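Local coordinates for arylesterase (Sulfolobus solfataricus, PDB 5L2P), which hydrolyses aromatic esters, p-nitrophenyl fatty acid esters and organophosphates such as paraoxon, as a serine esterase of the GDXG lipolytic family, at the interface of chains A and B and the interface of chains A and C. Residues are numbered along the deposited sequence; one frame, centred on the assembly and turned at random. Chains: chain A/B/C, Arylesterase.

Contact 1: the interface of chains A and B. Residues chain A 232-235, 263; chain B 190, 208-209.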
# COMPACT_ATOMS: atom_id res chain seq x y z
N LEU A 232 15.88 3.25 -14.81
CA LEU A 232 15.88 2.76 -13.45
C LEU A 232 16.98 1.68 -13.23
O LEU A 232 17.47 1.52 -12.13
CB LEU A 232 14.49 2.21 -13.09
CG LEU A 232 14.21 2.05 -11.61
CD1 LEU A 232 14.26 3.35 -10.84
CD2 LEU A 232 12.85 1.39 -11.44
N ILE A 233 17.36 0.98 -14.31
CA ILE A 233 18.34 -0.08 -14.22
C ILE A 233 19.75 0.46 -14.30
O ILE A 233 20.71 -0.30 -14.24
CB ILE A 233 18.13 -1.16 -15.32
CG1 ILE A 233 18.69 -2.50 -14.82
CG2 ILE A 233 18.73 -0.79 -16.66
CD1 ILE A 233 18.52 -3.67 -15.78
N ALA A 234 19.89 1.76 -14.43
CA ALA A 234 21.22 2.37 -14.47
C ALA A 234 21.99 2.08 -13.20
O ALA A 234 21.46 2.16 -12.10
CB ALA A 234 21.11 3.87 -14.67
N GLU A 235 23.27 1.75 -13.33
CA GLU A 235 24.16 1.58 -12.16
C GLU A 235 24.28 2.84 -11.36
O GLU A 235 24.18 2.81 -10.15
CB GLU A 235 25.54 1.08 -12.58
CG GLU A 235 25.51 -0.34 -13.13
CD GLU A 235 26.90 -0.96 -13.29
OE1 GLU A 235 27.83 -0.60 -12.52
OE2 GLU A 235 27.07 -1.83 -14.18
N ARG A 263 15.45 6.71 -5.98
CA ARG A 263 16.80 6.43 -6.43
C ARG A 263 17.65 7.69 -6.64
O ARG A 263 18.86 7.69 -6.34
CB ARG A 263 16.80 5.58 -7.70
CG ARG A 263 16.56 4.12 -7.42
CD ARG A 263 17.82 3.36 -7.03
NE ARG A 263 18.72 3.10 -8.15
CZ ARG A 263 18.48 2.24 -9.15
NH1 ARG A 263 17.32 1.55 -9.22
NH2 ARG A 263 19.41 2.07 -10.09
N LEU B 190 12.73 -3.77 -9.41
CA LEU B 190 13.34 -2.53 -8.94
C LEU B 190 12.31 -1.45 -8.55
O LEU B 190 12.67 -0.38 -8.01
CB LEU B 190 14.22 -1.99 -10.05
CG LEU B 190 15.31 -2.88 -10.66
CD1 LEU B 190 16.03 -2.17 -11.79
CD2 LEU B 190 16.28 -3.35 -9.57
N LEU B 208 20.67 -2.26 -5.29
CA LEU B 208 20.06 -2.05 -6.61
C LEU B 208 21.06 -1.36 -7.53
O LEU B 208 21.89 -0.57 -7.06
CB LEU B 208 18.79 -1.21 -6.49
CG LEU B 208 17.69 -1.77 -5.59
CD1 LEU B 208 16.47 -0.86 -5.55
CD2 LEU B 208 17.30 -3.14 -6.11
N PRO B 209 20.98 -1.62 -8.85
CA PRO B 209 20.01 -2.44 -9.55
C PRO B 209 20.27 -3.92 -9.51
O PRO B 209 19.29 -4.68 -9.49
CB PRO B 209 20.07 -1.91 -10.98
CG PRO B 209 21.46 -1.48 -11.12
CD PRO B 209 21.84 -0.90 -9.79

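Contact 2: the interface of chains A and C. Residues chain A 262, 265, 271; chain C 3-5, 277, 288.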
# COMPACT_ATOMS: atom_id res chain seq x y z
N TYR A 262 12.99 8.09 -5.70
CA TYR A 262 13.77 7.69 -4.52
C TYR A 262 15.22 7.39 -4.87
O TYR A 262 16.12 7.79 -4.13
CB TYR A 262 13.15 6.54 -3.72
CG TYR A 262 14.06 6.17 -2.56
CD1 TYR A 262 14.42 7.10 -1.58
CD2 TYR A 262 14.60 4.89 -2.46
CE1 TYR A 262 15.28 6.76 -0.54
CE2 TYR A 262 15.45 4.53 -1.42
CZ TYR A 262 15.81 5.48 -0.47
OH TYR A 262 16.65 5.15 0.57
N MET A 265 17.08 10.59 -4.99
CA MET A 265 17.30 11.11 -3.66
C MET A 265 18.45 10.40 -2.97
O MET A 265 19.30 11.04 -2.34
CB MET A 265 16.08 10.94 -2.79
CG MET A 265 14.99 11.95 -3.02
SD MET A 265 13.52 11.50 -2.04
CE MET A 265 12.31 12.67 -2.74
N THR A 271 15.43 16.46 -5.12
CA THR A 271 14.28 15.90 -5.78
C THR A 271 13.03 16.19 -4.98
O THR A 271 12.97 16.03 -3.79
CB THR A 271 14.39 14.35 -5.88
OG1 THR A 271 15.59 13.98 -6.55
CG2 THR A 271 13.30 13.74 -6.70
N LEU C 3 13.56 7.45 3.20
CA LEU C 3 13.31 8.86 3.35
C LEU C 3 14.32 9.65 2.52
O LEU C 3 15.31 9.12 2.04
CB LEU C 3 13.46 9.28 4.82
CG LEU C 3 12.43 8.69 5.77
CD1 LEU C 3 12.74 9.14 7.16
CD2 LEU C 3 10.99 9.08 5.43
N ASP C 4 14.03 10.93 2.35
CA ASP C 4 15.01 11.87 1.88
C ASP C 4 16.18 11.89 2.90
O ASP C 4 15.98 11.95 4.11
CB ASP C 4 14.39 13.25 1.78
CG ASP C 4 15.37 14.27 1.25
OD1 ASP C 4 15.74 14.23 0.07
OD2 ASP C 4 15.79 15.15 2.02
N PRO C 5 17.43 11.82 2.40
CA PRO C 5 18.58 11.75 3.28
C PRO C 5 18.66 12.88 4.31
O PRO C 5 19.07 12.66 5.45
CB PRO C 5 19.76 11.82 2.31
CG PRO C 5 19.23 11.20 1.07
CD PRO C 5 17.83 11.70 0.98
N ASN C 277 6.12 12.52 -1.49
CA ASN C 277 6.86 11.32 -1.19
C ASN C 277 8.23 11.55 -0.50
O ASN C 277 8.83 12.63 -0.59
CB ASN C 277 7.03 10.54 -2.47
CG ASN C 277 5.69 10.05 -3.03
OD1 ASN C 277 4.84 9.56 -2.26
ND2 ASN C 277 5.50 10.16 -4.36
N ARG C 288 13.78 22.72 1.99
CA ARG C 288 13.64 22.90 0.56
C ARG C 288 12.27 22.38 0.13
O ARG C 288 11.57 23.04 -0.65
CB ARG C 288 14.75 22.16 -0.21
CG ARG C 288 14.63 22.28 -1.73
CD ARG C 288 15.70 21.53 -2.51
NE ARG C 288 15.96 20.15 -2.06
CZ ARG C 288 15.16 19.09 -2.26
NH1 ARG C 288 13.95 19.20 -2.85
NH2 ARG C 288 15.57 17.88 -1.82

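Contact 1: the interface of chains A and B
B:Pro209 packs its ring against the backbone of A:Ile233 and A:Ala234, and it buries more surface than any other residue of this patch. The contact is mainly one of shape and apolar packing. The ring atom CG of B:Pro209 lies 3.4 Å from the carbonyl O of A:Ile233. CB of the same ring also faces that oxygen, while CD and CG both approach the carbonyl O of A:Ala234. A cis peptide bond precedes B:Pro209.

Leucine and isoleucine side chains supply the apolar part. A:Leu232 and B:Leu190 run antiparallel alongside each other, with CD2 of A:Leu232 3.9 Å from CB of B:Leu190. The methyl CD1 of B:Leu190 reaches on to CA of A:Ile233, at 4.0 Å. A:Ile233 has CG1 anti to its backbone N (chi1 -154°). From there CG1 touches both CD1 of B:Leu190 and CB of B:Pro209, whose ring it meets at about a right angle.

A:Arg263 adds a polar group used for packing. Its chain bends at chi2 and chi3 (-84° and -74°), which turns the guanidinium back toward A:Leu232. NH1 and NH2 both make weak hydrogen bonds within chain A to the carbonyl O of A:Leu232. NH2 of A:Arg263 lies 2.9 Å from the carbonyl O of A:Leu232. This pair may help to hold the group's orientation. CB of B:Leu208 sits over one guanidinium face of A:Arg263, 4.1 Å above the plane and nearer the edge of the group than its middle. NH2 of A:Arg263 lies 3.9 Å from CD of B:Pro209.

The protein is a monomer, so this two-fold interface may belong to the crystal packing. The chain A side joins helix 254-266, which carries A:Arg263, to the 3-10 helix 231-233 and the loop after it. Chain B contributes loop residues.

Contact 2: the interface of chains A and C
A:Met265 and C:Asp4 cross their side chains at about a right angle. CG of A:Met265 lies 3.9 Å from the carboxylate oxygen OD1 of C:Asp4, and SD of A:Met265 stands 4.1 Å from the same oxygen of C:Asp4. The methionine has CG anti to its carbonyl carbon (chi1 -79°), and the rest of the chain runs straight. This carries the sulfur past the carboxylate, and CE of A:Met265 ends 4.1 Å from the backbone O of C:Asn277. The meeting is van der Waals in kind. A:Met265 hides more surface than the other residues of this patch.

The backbone end of A:Met265 meets C:Pro5. Ring atom CG of C:Pro5 is 3.4 Å from the carbonyl O of A:Met265, and CD also faces this oxygen. A:Met265 is thus touched at its side chain by C:Asp4 and at its carbonyl by the next residue.

A:Tyr262 presents a ring carbon to the backbone of chain C. CE1 of A:Tyr262 is 3.5 Å from the carbonyl O of C:Leu3.

A weak polar contact lies away from the methionine. C:Arg288 bends its chain at chi3 (46°) and brings its guanidinium to the backbone of A:Thr271. NH1 of C:Arg288 gives a weak hydrogen bond of 3.4 Å to the carbonyl O of A:Thr271. NH2 of C:Arg288 lies 3.6 Å from the backbone N of A:Thr271, a proximity without a bond.

The patch is part of a two-fold interface between copies of a monomeric protein, and it may be a crystal contact. A:Tyr262 and A:Met265 belong to helix 254-266, and A:Thr271 opens strand 271-276. On chain C, C:Leu3 and C:Asp4 lead into helix 5-17, which C:Pro5 begins. C:Asn277 follows strand 271-276, and C:Arg288 lies near the start of helix 287-304.

Contact 1 and contact 2 have C-alpha centres about 16 Å apart. Helix 254-266 of chain A serves both: A:Arg263 faces chain B in contact 1, while its neighbour A:Tyr262 and A:Met265 face chain C in contact 2. One helix therefore lies between two neighbouring copies. Contact 1 is centred about 17 Å from the active-site residue A:Ser156, and contact 2 about 13 Å from C:Asp251. Both interfaces are two-fold, and together they link copies within the deposited four-chain assembly. Because the protein is a monomer, this arrangement may reflect crystal packing.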